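PDB 2ZYO: solute-binding protein, which binds maltodextrins such as maltotetraose and, as a lipoprotein of the bacterial solute-binding family, probably hands cyclo- and maltodextrins to a membrane sugar transporter. Local coordinates for residues A[19-24]-A[74-79]; A[92-97]-A[283-288]; A[166-171]-A[240-245]; A[179-184]-A[206-211]; A[272-277]-A[344-349]. All coordinates share one frame; numbering follows the deposited sequence.

Contact 1: A[19-24]-A[74-79]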
# COMPACT_ATOMS: atom_id res chain seq x y z
N ASP A 19 -0.88 -34.54 2.81
CA ASP A 19 -1.48 -34.80 4.11
C ASP A 19 -1.78 -33.46 4.78
O ASP A 19 -2.75 -33.34 5.53
CB ASP A 19 -0.56 -35.65 4.99
CG ASP A 19 0.64 -34.88 5.49
OD1 ASP A 19 1.53 -34.55 4.68
OD2 ASP A 19 0.71 -34.61 6.71
N LYS A 20 -0.94 -32.48 4.50
CA LYS A 20 -1.04 -31.16 5.10
C LYS A 20 -0.47 -30.07 4.20
O LYS A 20 0.45 -30.31 3.40
CB LYS A 20 -0.35 -31.13 6.47
CG LYS A 20 1.17 -31.05 6.42
CD LYS A 20 1.79 -31.07 7.82
CE LYS A 20 1.58 -29.76 8.55
NZ LYS A 20 2.42 -29.68 9.78
N LEU A 21 -1.04 -28.88 4.32
CA LEU A 21 -0.48 -27.68 3.72
C LEU A 21 -0.18 -26.72 4.85
O LEU A 21 -0.87 -26.73 5.88
CB LEU A 21 -1.46 -27.07 2.72
CG LEU A 21 -1.74 -27.91 1.46
CD1 LEU A 21 -2.97 -27.40 0.72
CD2 LEU A 21 -0.52 -27.96 0.54
N VAL A 22 0.86 -25.91 4.68
CA VAL A 22 1.27 -24.96 5.72
C VAL A 22 1.07 -23.53 5.23
O VAL A 22 1.42 -23.20 4.10
CB VAL A 22 2.74 -25.19 6.16
CG1 VAL A 22 3.15 -24.22 7.26
CG2 VAL A 22 2.95 -26.63 6.63
N VAL A 23 0.50 -22.70 6.10
CA VAL A 23 0.22 -21.31 5.79
C VAL A 23 0.83 -20.44 6.89
O VAL A 23 0.64 -20.73 8.07
CB VAL A 23 -1.31 -21.06 5.72
CG1 VAL A 23 -1.63 -19.58 5.60
CG2 VAL A 23 -1.94 -21.83 4.56
N TRP A 24 1.58 -19.41 6.50
CA TRP A 24 2.08 -18.43 7.47
C TRP A 24 1.22 -17.18 7.43
O TRP A 24 0.99 -16.61 6.36
CB TRP A 24 3.54 -18.05 7.20
CG TRP A 24 4.55 -19.14 7.45
CD1 TRP A 24 4.34 -20.32 8.10
CD2 TRP A 24 5.92 -19.12 7.07
NE1 TRP A 24 5.51 -21.05 8.13
CE2 TRP A 24 6.50 -20.33 7.51
CE3 TRP A 24 6.73 -18.20 6.38
CZ2 TRP A 24 7.84 -20.65 7.29
CZ3 TRP A 24 8.07 -18.51 6.17
CH2 TRP A 24 8.61 -19.73 6.62
N GLY A 74 9.49 -24.90 5.23
CA GLY A 74 8.79 -23.68 4.83
C GLY A 74 7.30 -23.87 4.62
O GLY A 74 6.83 -25.00 4.42
N ALA A 75 6.57 -22.76 4.65
CA ALA A 75 5.14 -22.75 4.35
C ALA A 75 4.89 -22.97 2.87
O ALA A 75 5.73 -22.67 2.03
CB ALA A 75 4.53 -21.44 4.78
N ASP A 76 3.71 -23.49 2.54
CA ASP A 76 3.27 -23.57 1.15
C ASP A 76 2.77 -22.20 0.70
O ASP A 76 3.09 -21.75 -0.41
CB ASP A 76 2.20 -24.64 0.99
CG ASP A 76 2.72 -26.02 1.31
OD1 ASP A 76 3.46 -26.59 0.49
OD2 ASP A 76 2.39 -26.54 2.40
N LEU A 77 1.99 -21.55 1.56
CA LEU A 77 1.48 -20.22 1.27
C LEU A 77 2.05 -19.21 2.26
O LEU A 77 2.07 -19.45 3.47
CB LEU A 77 -0.05 -20.19 1.30
CG LEU A 77 -0.83 -21.09 0.34
CD1 LEU A 77 -2.32 -20.78 0.44
CD2 LEU A 77 -0.36 -20.95 -1.11
N VAL A 78 2.51 -18.08 1.72
CA VAL A 78 3.08 -17.00 2.51
C VAL A 78 2.42 -15.68 2.12
O VAL A 78 1.70 -15.61 1.12
CB VAL A 78 4.62 -16.89 2.33
CG1 VAL A 78 5.32 -18.11 2.93
CG2 VAL A 78 4.98 -16.74 0.85
N THR A 79 2.66 -14.63 2.91
CA THR A 79 2.04 -13.34 2.67
C THR A 79 2.88 -12.16 3.16
O THR A 79 3.48 -12.23 4.24
CB THR A 79 0.60 -13.28 3.27
OG1 THR A 79 -0.01 -12.02 2.99
CG2 THR A 79 0.61 -13.52 4.78
O HOH W 1 2.95 -29.08 2.81
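Ala75 lays its methyl on the indole of Trp24. Its CB stands 3.3 Å from the centroid of the five-membered ring and 1° off the ring normal, a CH-pi contact over the face. Round the six-membered ring, Val78 CG1 comes obliquely to Trp24 CE3 at 3.7 Å and Gly74 CA nears CZ2. An alanine in place of Trp24 would probably open a gap between Gly74 and Val78 and leave the Ala75 methyl without its aromatic cover.

The tight packing continues in the backbone. Val22 O is gripped twice, by Asp76 N at 2.8 Å and by Leu77 N at 3.1 Å; the second bond is the straighter. Trp24 N then bonds to Leu77 O (3.1 Å), and the two strands run parallel within 5°.

Toward Lys20 the contact becomes looser and wetter. Here the Asp76 side chain, not a backbone carbonyl, takes the Val22 N-H: CG sits anti to its own carbonyl carbon (chi1 -63°), and OD2 accepts from Val22 N on its anti lone pair at 2.8 Å. A water bridges this OD2 to Lys20 O, while Leu21 CD2 flanks the carboxylate and OD1 bonds to Ser290 OG. Lys20 NZ turns to Glu52 in a salt bridge.

Strand 20-25 thus lies between strand 50-55 and strand 77-81, the strand order usual in the N-terminal lobe of periplasmic binding proteins. Helix 61-71 packs on Trp24, helix 293-302 on Leu21, Val23 and Leu77, and strand 278-287 flanks strand 77-81.

Contact 2: A[92-97]-A[283-288]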
# COMPACT_ATOMS: atom_id res chain seq x y z
N GLY A 92 14.26 -16.32 -6.16
CA GLY A 92 13.67 -17.65 -6.33
C GLY A 92 12.94 -18.17 -5.11
O GLY A 92 12.88 -19.38 -4.89
N LEU A 93 12.38 -17.26 -4.31
CA LEU A 93 11.60 -17.63 -3.14
C LEU A 93 10.19 -18.08 -3.50
O LEU A 93 9.59 -18.90 -2.80
CB LEU A 93 11.50 -16.46 -2.15
CG LEU A 93 12.56 -16.33 -1.05
CD1 LEU A 93 12.22 -15.15 -0.18
CD2 LEU A 93 12.63 -17.60 -0.22
N LEU A 94 9.67 -17.52 -4.59
CA LEU A 94 8.30 -17.77 -5.00
C LEU A 94 8.23 -18.38 -6.39
O LEU A 94 9.11 -18.15 -7.22
CB LEU A 94 7.49 -16.46 -4.97
CG LEU A 94 7.46 -15.66 -3.67
CD1 LEU A 94 6.69 -14.38 -3.87
CD2 LEU A 94 6.86 -16.47 -2.51
N GLN A 95 7.19 -19.16 -6.62
CA GLN A 95 6.90 -19.68 -7.96
C GLN A 95 5.56 -19.12 -8.42
O GLN A 95 4.70 -18.79 -7.59
CB GLN A 95 6.89 -21.22 -7.96
CG GLN A 95 5.89 -21.86 -7.01
CD GLN A 95 5.86 -23.37 -7.15
OE1 GLN A 95 5.63 -23.90 -8.24
NE2 GLN A 95 6.10 -24.07 -6.05
N PRO A 96 5.36 -18.99 -9.75
CA PRO A 96 4.10 -18.44 -10.24
C PRO A 96 2.92 -19.32 -9.89
O PRO A 96 3.08 -20.53 -9.69
CB PRO A 96 4.29 -18.43 -11.76
CG PRO A 96 5.76 -18.52 -11.98
CD PRO A 96 6.27 -19.34 -10.85
N ILE A 97 1.73 -18.72 -9.79
CA ILE A 97 0.51 -19.50 -9.71
C ILE A 97 -0.10 -19.64 -11.10
O ILE A 97 0.05 -18.76 -11.95
CB ILE A 97 -0.53 -18.92 -8.71
CG1 ILE A 97 -0.88 -17.46 -9.04
CG2 ILE A 97 -0.02 -19.06 -7.28
CD1 ILE A 97 -2.18 -16.98 -8.40
N GLY A 283 -1.13 -9.98 -0.57
CA GLY A 283 -1.65 -11.19 -1.19
C GLY A 283 -1.10 -12.47 -0.59
O GLY A 283 -0.21 -12.43 0.26
N TRP A 284 -1.65 -13.60 -1.03
CA TRP A 284 -1.08 -14.91 -0.75
C TRP A 284 -0.15 -15.28 -1.89
O TRP A 284 -0.53 -15.15 -3.06
CB TRP A 284 -2.17 -15.98 -0.66
CG TRP A 284 -3.01 -15.94 0.58
CD1 TRP A 284 -4.36 -15.71 0.65
CD2 TRP A 284 -2.56 -16.14 1.93
NE1 TRP A 284 -4.78 -15.76 1.96
CE2 TRP A 284 -3.70 -16.02 2.76
CE3 TRP A 284 -1.32 -16.41 2.51
CZ2 TRP A 284 -3.62 -16.16 4.15
CZ3 TRP A 284 -1.24 -16.55 3.89
CH2 TRP A 284 -2.39 -16.42 4.70
N TYR A 285 1.05 -15.74 -1.55
CA TYR A 285 2.03 -16.18 -2.55
C TYR A 285 2.37 -17.65 -2.34
O TYR A 285 2.14 -18.20 -1.27
CB TYR A 285 3.30 -15.31 -2.49
CG TYR A 285 2.99 -13.84 -2.33
CD1 TYR A 285 2.15 -13.18 -3.23
CD2 TYR A 285 3.52 -13.11 -1.27
CE1 TYR A 285 1.85 -11.84 -3.08
CE2 TYR A 285 3.22 -11.76 -1.11
CZ TYR A 285 2.39 -11.13 -2.02
OH TYR A 285 2.09 -9.80 -1.87
N LEU A 286 2.90 -18.27 -3.39
CA LEU A 286 3.22 -19.69 -3.38
C LEU A 286 4.73 -19.90 -3.30
O LEU A 286 5.46 -19.50 -4.22
CB LEU A 286 2.65 -20.37 -4.63
CG LEU A 286 2.87 -21.87 -4.85
CD1 LEU A 286 2.34 -22.70 -3.69
CD2 LEU A 286 2.22 -22.30 -6.16
N SER A 287 5.18 -20.52 -2.22
CA SER A 287 6.60 -20.79 -2.03
C SER A 287 7.15 -21.65 -3.15
O SER A 287 6.52 -22.62 -3.56
CB SER A 287 6.84 -21.49 -0.69
OG SER A 287 8.17 -21.99 -0.60
N ALA A 288 8.34 -21.28 -3.64
CA ALA A 288 9.04 -22.06 -4.67
C ALA A 288 9.42 -23.44 -4.14
O ALA A 288 9.71 -24.35 -4.92
CB ALA A 288 10.27 -21.31 -5.15
O HOH W 2 4.06 -16.96 -5.62
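Gln95 reaches across to Ser287 with its whole side chain. Its CG is tucked between the backbone N and the carbonyl carbon (chi1 59°), which sets it against Leu286 CG at 3.7 Å. Farther out, the amide NE2 of Gln95 bonds to Ser287 O at 2.9 Å. The bond is nearly straight (176°) and the acceptor lies in the plane of the Gln95 amide, which favours this rotation of the head group.

With its own CG anti to the backbone N (chi1 179°), Leu286 turns that atom to the Gln95 chain, which its CD2 also meets; behind it Ile97 CG2 touches Leu286 CB at 4.0 Å. Here a short, weakly bonded strand, 94-95, adds itself antiparallel to the end of the long strand 278-287, just after a Schellman motif at Gly92 has closed the preceding helix 85-90. Gln95 N bonds to Leu286 O at 3.0 Å. Ala288 N bonds to Leu93 O at 2.8 Å, and a water joins Gln95 O to Leu286 N.

Leu94 points its CB away from the strand, yet its branches curl back: CD2 reaches Tyr285 CB at 3.7 Å, and CD1 approaches the ring obliquely. The Tyr285 hydroxyl lies farther off, bonded to Trp80 O, while Leu93 turns its side chain to Gln62, Leu65 and Thr66 of helix 61-71.

Contact 3: A[166-171]-A[240-245]; sequences GVLFEA and GKVAAV
Leu168 O is buried against Val245 without a conventional hydrogen-bond partner; what it meets is carbon. Val245 CA comes within 3.1 Å of this Leu168 oxygen in a CA-H...O contact, and the CB and CG1 of Val245 crowd in beside it. Just before this point the two chains pair in parallel for a short way, with Leu168 N bonded to Ala244 O at 3.1 Å. Val167 CA adds a CA-H...O contact to the same Ala244 oxygen, at 3.3 Å. One step earlier Ala244 N makes a weak, bent bond (129°) to Gly166 O, where both chains turn a corner.

Among the side chains, Leu168 and Val242 meet at about a right angle. Leu168 CB touches Val242 CG1 at 4.0 Å, and, with chi2 of the leucine at 65°, its CD2 meets CG2 of the valine.

The strand pair is sandwiched between helices of the lobe. Val167 packs on Leu150, Tyr153 and Ala154 of helix 147-157, whereas Leu168 and Val242 share Leu236 of helix 230-238. Beyond the pairing, Glu170 bonds to Asn173 of the sugar pocket, and strand 242-247 is joined on to strand 120-136 through Val245 and Ile134.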
# COMPACT_ATOMS: atom_id res chain seq x y z
N GLY A 166 -5.84 23.21 9.35
CA GLY A 166 -6.89 22.84 8.42
C GLY A 166 -6.55 21.54 7.72
O GLY A 166 -7.36 20.62 7.66
N VAL A 167 -5.33 21.47 7.18
CA VAL A 167 -4.82 20.26 6.54
C VAL A 167 -3.39 20.01 7.00
O VAL A 167 -2.53 20.89 6.90
CB VAL A 167 -4.86 20.33 4.99
CG1 VAL A 167 -4.56 18.96 4.38
CG2 VAL A 167 -6.21 20.85 4.49
N LEU A 168 -3.14 18.80 7.49
CA LEU A 168 -1.82 18.40 7.97
C LEU A 168 -1.54 16.98 7.50
O LEU A 168 -2.37 16.10 7.65
CB LEU A 168 -1.78 18.48 9.50
CG LEU A 168 -0.54 17.99 10.25
CD1 LEU A 168 0.68 18.84 9.95
CD2 LEU A 168 -0.83 17.99 11.74
N PHE A 169 -0.36 16.77 6.92
CA PHE A 169 0.06 15.42 6.53
C PHE A 169 1.58 15.32 6.42
O PHE A 169 2.28 16.33 6.57
CB PHE A 169 -0.66 14.95 5.25
CG PHE A 169 -0.13 15.54 3.97
CD1 PHE A 169 0.62 14.76 3.09
CD2 PHE A 169 -0.42 16.86 3.61
CE1 PHE A 169 1.10 15.29 1.89
CE2 PHE A 169 0.06 17.39 2.41
CZ PHE A 169 0.82 16.61 1.55
N GLU A 170 2.07 14.11 6.18
CA GLU A 170 3.50 13.85 6.03
C GLU A 170 4.01 14.33 4.68
O GLU A 170 4.38 13.53 3.81
CB GLU A 170 3.79 12.36 6.20
CG GLU A 170 3.87 11.90 7.63
CD GLU A 170 4.50 10.53 7.75
OE1 GLU A 170 5.70 10.39 7.41
OE2 GLU A 170 3.80 9.59 8.18
N ALA A 171 4.05 15.65 4.51
CA ALA A 171 4.43 16.28 3.25
C ALA A 171 5.93 16.19 2.95
O ALA A 171 6.39 16.67 1.91
CB ALA A 171 3.96 17.73 3.21
N GLY A 240 -7.93 16.72 18.29
CA GLY A 240 -9.18 17.37 17.88
C GLY A 240 -9.00 18.77 17.31
O GLY A 240 -9.97 19.51 17.18
N LYS A 241 -7.77 19.12 16.96
CA LYS A 241 -7.47 20.46 16.43
C LYS A 241 -6.99 20.44 14.97
O LYS A 241 -6.40 21.41 14.50
CB LYS A 241 -6.46 21.18 17.32
CG LYS A 241 -6.97 21.54 18.71
CD LYS A 241 -5.92 22.29 19.53
CE LYS A 241 -4.93 21.36 20.23
NZ LYS A 241 -3.92 20.74 19.31
N VAL A 242 -7.24 19.33 14.28
CA VAL A 242 -6.89 19.21 12.86
C VAL A 242 -8.12 18.77 12.07
O VAL A 242 -8.68 17.70 12.32
CB VAL A 242 -5.71 18.23 12.62
CG1 VAL A 242 -5.42 18.08 11.13
CG2 VAL A 242 -4.46 18.70 13.36
N ALA A 243 -8.54 19.60 11.12
CA ALA A 243 -9.75 19.31 10.33
C ALA A 243 -9.58 18.10 9.42
O ALA A 243 -10.46 17.24 9.36
CB ALA A 243 -10.17 20.52 9.53
N ALA A 244 -8.44 18.03 8.72
CA ALA A 244 -8.20 16.95 7.77
C ALA A 244 -6.73 16.55 7.71
O ALA A 244 -5.84 17.39 7.83
CB ALA A 244 -8.70 17.35 6.38
N VAL A 245 -6.50 15.26 7.52
CA VAL A 245 -5.17 14.73 7.23
C VAL A 245 -5.21 13.90 5.96
O VAL A 245 -6.29 13.48 5.51
CB VAL A 245 -4.59 13.87 8.40
CG1 VAL A 245 -4.52 14.67 9.70
CG2 VAL A 245 -5.39 12.58 8.60

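Contact 4: A[179-184]-A[206-211]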
# COMPACT_ATOMS: atom_id res chain seq x y z
N PHE A 179 0.92 11.66 -5.00
CA PHE A 179 -0.18 12.19 -5.81
C PHE A 179 0.17 13.54 -6.44
O PHE A 179 -0.29 13.84 -7.54
CB PHE A 179 -1.51 12.24 -5.03
CG PHE A 179 -1.65 13.42 -4.10
CD1 PHE A 179 -2.36 14.55 -4.50
CD2 PHE A 179 -1.10 13.39 -2.82
CE1 PHE A 179 -2.51 15.64 -3.64
CE2 PHE A 179 -1.23 14.47 -1.95
CZ PHE A 179 -1.94 15.60 -2.36
N LEU A 180 0.98 14.33 -5.75
CA LEU A 180 1.43 15.62 -6.27
C LEU A 180 2.37 15.46 -7.46
O LEU A 180 2.32 16.24 -8.41
CB LEU A 180 2.11 16.46 -5.18
CG LEU A 180 1.24 16.88 -3.98
CD1 LEU A 180 2.09 17.44 -2.85
CD2 LEU A 180 0.17 17.88 -4.40
N PHE A 181 3.22 14.43 -7.41
CA PHE A 181 4.12 14.12 -8.52
C PHE A 181 3.37 13.50 -9.69
O PHE A 181 3.56 13.90 -10.84
CB PHE A 181 5.25 13.20 -8.04
CG PHE A 181 6.24 13.88 -7.13
CD1 PHE A 181 7.42 14.40 -7.64
CD2 PHE A 181 5.98 14.01 -5.77
CE1 PHE A 181 8.34 15.03 -6.80
CE2 PHE A 181 6.89 14.65 -4.92
CZ PHE A 181 8.07 15.16 -5.44
N ALA A 182 2.49 12.54 -9.39
CA ALA A 182 1.67 11.89 -10.41
C ALA A 182 0.78 12.89 -11.16
O ALA A 182 0.58 12.75 -12.37
CB ALA A 182 0.83 10.79 -9.79
N ALA A 183 0.27 13.89 -10.44
CA ALA A 183 -0.56 14.94 -11.03
C ALA A 183 0.16 15.69 -12.15
O ALA A 183 -0.46 16.12 -13.12
CB ALA A 183 -1.01 15.92 -9.96
N LYS A 184 1.48 15.82 -12.01
CA LYS A 184 2.29 16.55 -12.98
C LYS A 184 2.78 15.66 -14.12
O LYS A 184 3.37 16.14 -15.09
CB LYS A 184 3.47 17.24 -12.29
CG LYS A 184 3.11 18.02 -11.03
CD LYS A 184 2.00 19.04 -11.27
CE LYS A 184 1.51 19.61 -9.95
NZ LYS A 184 0.44 20.63 -10.16
N PRO A 206 11.36 17.43 -15.55
CA PRO A 206 10.65 18.69 -15.33
C PRO A 206 9.32 18.47 -14.61
O PRO A 206 8.94 19.28 -13.75
CB PRO A 206 10.39 19.21 -16.75
CG PRO A 206 11.47 18.59 -17.57
CD PRO A 206 11.69 17.24 -16.98
N GLU A 207 8.63 17.38 -14.94
CA GLU A 207 7.40 16.98 -14.26
C GLU A 207 7.62 16.80 -12.76
O GLU A 207 6.81 17.25 -11.95
CB GLU A 207 6.83 15.70 -14.87
CG GLU A 207 6.29 15.84 -16.29
CD GLU A 207 7.35 15.71 -17.38
OE1 GLU A 207 8.56 15.63 -17.07
OE2 GLU A 207 6.96 15.69 -18.57
N ALA A 208 8.71 16.14 -12.40
CA ALA A 208 9.04 15.89 -11.00
C ALA A 208 9.32 17.19 -10.25
O ALA A 208 8.93 17.35 -9.09
CB ALA A 208 10.22 14.94 -10.89
N VAL A 209 10.00 18.12 -10.92
CA VAL A 209 10.28 19.43 -10.34
C VAL A 209 8.96 20.15 -10.02
O VAL A 209 8.81 20.73 -8.94
CB VAL A 209 11.18 20.29 -11.25
CG1 VAL A 209 11.33 21.71 -10.71
CG2 VAL A 209 12.56 19.63 -11.40
N GLN A 210 8.00 20.08 -10.94
CA GLN A 210 6.68 20.67 -10.71
C GLN A 210 5.97 20.05 -9.51
O GLN A 210 5.28 20.74 -8.76
CB GLN A 210 5.80 20.58 -11.97
CG GLN A 210 6.39 21.28 -13.20
CD GLN A 210 6.64 22.76 -12.99
OE1 GLN A 210 7.78 23.22 -13.07
NE2 GLN A 210 5.58 23.50 -12.72
N GLY A 211 6.15 18.74 -9.34
CA GLY A 211 5.61 18.02 -8.18
C GLY A 211 6.24 18.50 -6.88
O GLY A 211 5.54 18.78 -5.91
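Lys184 lies against the first turns of helix 206-220 and can be followed outward. Its CB rests on Glu207 O at 3.4 Å. CG, anti to the carbonyl carbon, comes 3.6 Å from Gly211 N. The chain then bends at chi2 (-54°), which carries CD past Gln210 CB at 4.2 Å; the lysine and glutamine side chains cross at about a right angle. CE passes Gln210 O at 4.1 Å, and NZ ends in salt bridges to Asp271 and Glu214, so an aliphatic stem packed on the helix carries a charge with two acidic mates.

This is a close helix-helix crossing in the lobe: the segment axes approach to 7.8 Å, at 136° between their directions, and Gly211 sits where the chains are nearest. A CB on Gly211 would collide with the ring of Phe181.

That ring lies with one face toward the glycine. Gly211 CA makes a CH-pi contact 4.3 Å from the Phe181 centroid, and Phe181 CE1 comes to Ala208 O at 3.3 Å, obliquely to the ring. An alanine in place of Phe181 would probably open a gap over Gly211 and Ala208 and leave Phe174 without the ring it meets edge-to-face. CB and CG of Glu207 pack against Lys184 O, and the Ala208 methyl also touches Leu381 of helix 377-394.

Contact 5: A[272-277]-A[344-349]; sequences GKDAQT and ASKGVP
Thr277 and Val348 meet where a type I turn, Ala344 to Gly347, carries the chain from helix 338-344 into the short strand 348-349, which runs parallel to strand 278-287. A place where these segments approach the long strands 120-136 and 278-287 is consistent with the hinge region between the two lobes of a periplasmic binding protein, and the Thr277 side chain is about 11 Å from a bound glucose.

Val348 N bonds to Thr277 O at 2.9 Å. Gly347 CA comes to 3.1 Å from the same Thr277 O; a CB there would clash with that oxygen, consistent with a glycine at this position. One residue back, Gln276 CA gives a CA-H...O contact to Lys346 O at 3.6 Å. Thr277 N is buried here without a partner, whereas its hydroxyl is bonded to Ser130 OG.

The Asp274 and Lys346 side chains, both partly exposed, cross obliquely. It is the aliphatic part of the lysine that touches: Lys346 CD lies 3.6 Å from Asp274 CG. With its chain bent at chi4 (69°), Lys346 NZ bonds instead to Lys342 O and stays 5.2 Å from Asp274 OD1.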
# COMPACT_ATOMS: atom_id res chain seq x y z
N GLY A 272 -7.30 18.90 -12.79
CA GLY A 272 -8.45 18.48 -13.59
C GLY A 272 -8.78 17.00 -13.60
O GLY A 272 -9.75 16.58 -14.23
N LYS A 273 -7.98 16.19 -12.89
CA LYS A 273 -8.15 14.74 -12.89
C LYS A 273 -8.24 14.15 -11.49
O LYS A 273 -7.93 14.82 -10.50
CB LYS A 273 -7.00 14.06 -13.64
CG LYS A 273 -7.00 14.25 -15.15
CD LYS A 273 -6.01 13.31 -15.83
CE LYS A 273 -4.58 13.55 -15.36
NZ LYS A 273 -3.61 12.60 -15.96
N ASP A 274 -8.65 12.88 -11.41
CA ASP A 274 -8.61 12.13 -10.16
C ASP A 274 -7.19 12.09 -9.63
O ASP A 274 -6.24 11.93 -10.40
CB ASP A 274 -9.11 10.70 -10.37
CG ASP A 274 -10.57 10.62 -10.75
OD1 ASP A 274 -11.41 11.29 -10.10
OD2 ASP A 274 -10.89 9.88 -11.70
N ALA A 275 -7.04 12.25 -8.31
CA ALA A 275 -5.73 12.10 -7.68
C ALA A 275 -5.28 10.65 -7.77
O ALA A 275 -6.08 9.72 -7.62
CB ALA A 275 -5.78 12.56 -6.23
N GLN A 276 -3.99 10.47 -8.04
CA GLN A 276 -3.40 9.14 -8.17
C GLN A 276 -2.47 8.87 -6.99
O GLN A 276 -1.41 9.48 -6.88
CB GLN A 276 -2.61 9.02 -9.47
CG GLN A 276 -3.42 9.18 -10.73
CD GLN A 276 -2.56 9.12 -11.97
OE1 GLN A 276 -2.08 8.05 -12.36
NE2 GLN A 276 -2.34 10.27 -12.60
N THR A 277 -2.89 7.96 -6.13
CA THR A 277 -2.10 7.58 -4.97
C THR A 277 -1.43 6.24 -5.22
O THR A 277 -1.79 5.51 -6.14
CB THR A 277 -3.00 7.45 -3.73
OG1 THR A 277 -4.12 6.61 -4.03
CG2 THR A 277 -3.51 8.81 -3.29
N ALA A 344 -8.51 4.16 -3.70
CA ALA A 344 -7.71 3.01 -4.12
C ALA A 344 -8.00 2.62 -5.57
O ALA A 344 -7.11 2.13 -6.27
CB ALA A 344 -7.93 1.83 -3.20
N SER A 345 -9.23 2.85 -6.01
CA SER A 345 -9.66 2.52 -7.38
C SER A 345 -9.05 3.48 -8.41
O SER A 345 -9.16 3.25 -9.62
CB SER A 345 -11.19 2.53 -7.49
OG SER A 345 -11.71 3.84 -7.50
N LYS A 346 -8.41 4.54 -7.93
CA LYS A 346 -7.81 5.55 -8.79
C LYS A 346 -6.29 5.60 -8.60
O LYS A 346 -5.62 6.49 -9.12
CB LYS A 346 -8.46 6.91 -8.53
CG LYS A 346 -9.91 6.98 -8.98
CD LYS A 346 -10.69 8.04 -8.24
CE LYS A 346 -12.17 7.99 -8.60
NZ LYS A 346 -12.84 6.77 -8.06
N GLY A 347 -5.76 4.62 -7.88
CA GLY A 347 -4.33 4.56 -7.57
C GLY A 347 -3.53 3.64 -8.47
O GLY A 347 -4.08 2.97 -9.36
N VAL A 348 -2.22 3.61 -8.24
CA VAL A 348 -1.31 2.73 -8.97
C VAL A 348 -0.43 1.95 -7.99
O VAL A 348 -0.09 2.47 -6.92
CB VAL A 348 -0.43 3.50 -10.00
CG1 VAL A 348 -1.28 4.00 -11.17
CG2 VAL A 348 0.33 4.63 -9.34
N PRO A 349 -0.07 0.71 -8.34
CA PRO A 349 0.70 -0.10 -7.41
C PRO A 349 2.07 0.50 -7.13
O PRO A 349 2.73 1.00 -8.05
CB PRO A 349 0.85 -1.44 -8.14
CG PRO A 349 -0.24 -1.45 -9.17
CD PRO A 349 -0.36 -0.02 -9.59

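Contacts 1 and 2 lie side by side in one lobe, centres 11 Å apart, and touch through strands 77-81 and 278-287, Val78 O probably bonding to Tyr285 N. Contacts 3 and 4 lie in the other lobe, their centres each 42 Å from that of contact 1, linked by strand 165-169 running on to helix 174-183. Contacts 5 and 4 have centres 14 Å apart and touch where Phe179 meets Gln276. The mixed sheet takes in contacts 1, 2, 3 and 5, and strand 278-287 spans from contact 5 to contact 2. Along the chain, contact 4 nests within 3 and 3 within 2, while contacts 2 and 5 interlock: the chain passes between lobes repeatedly, as in two-lobed sugar-binding proteins.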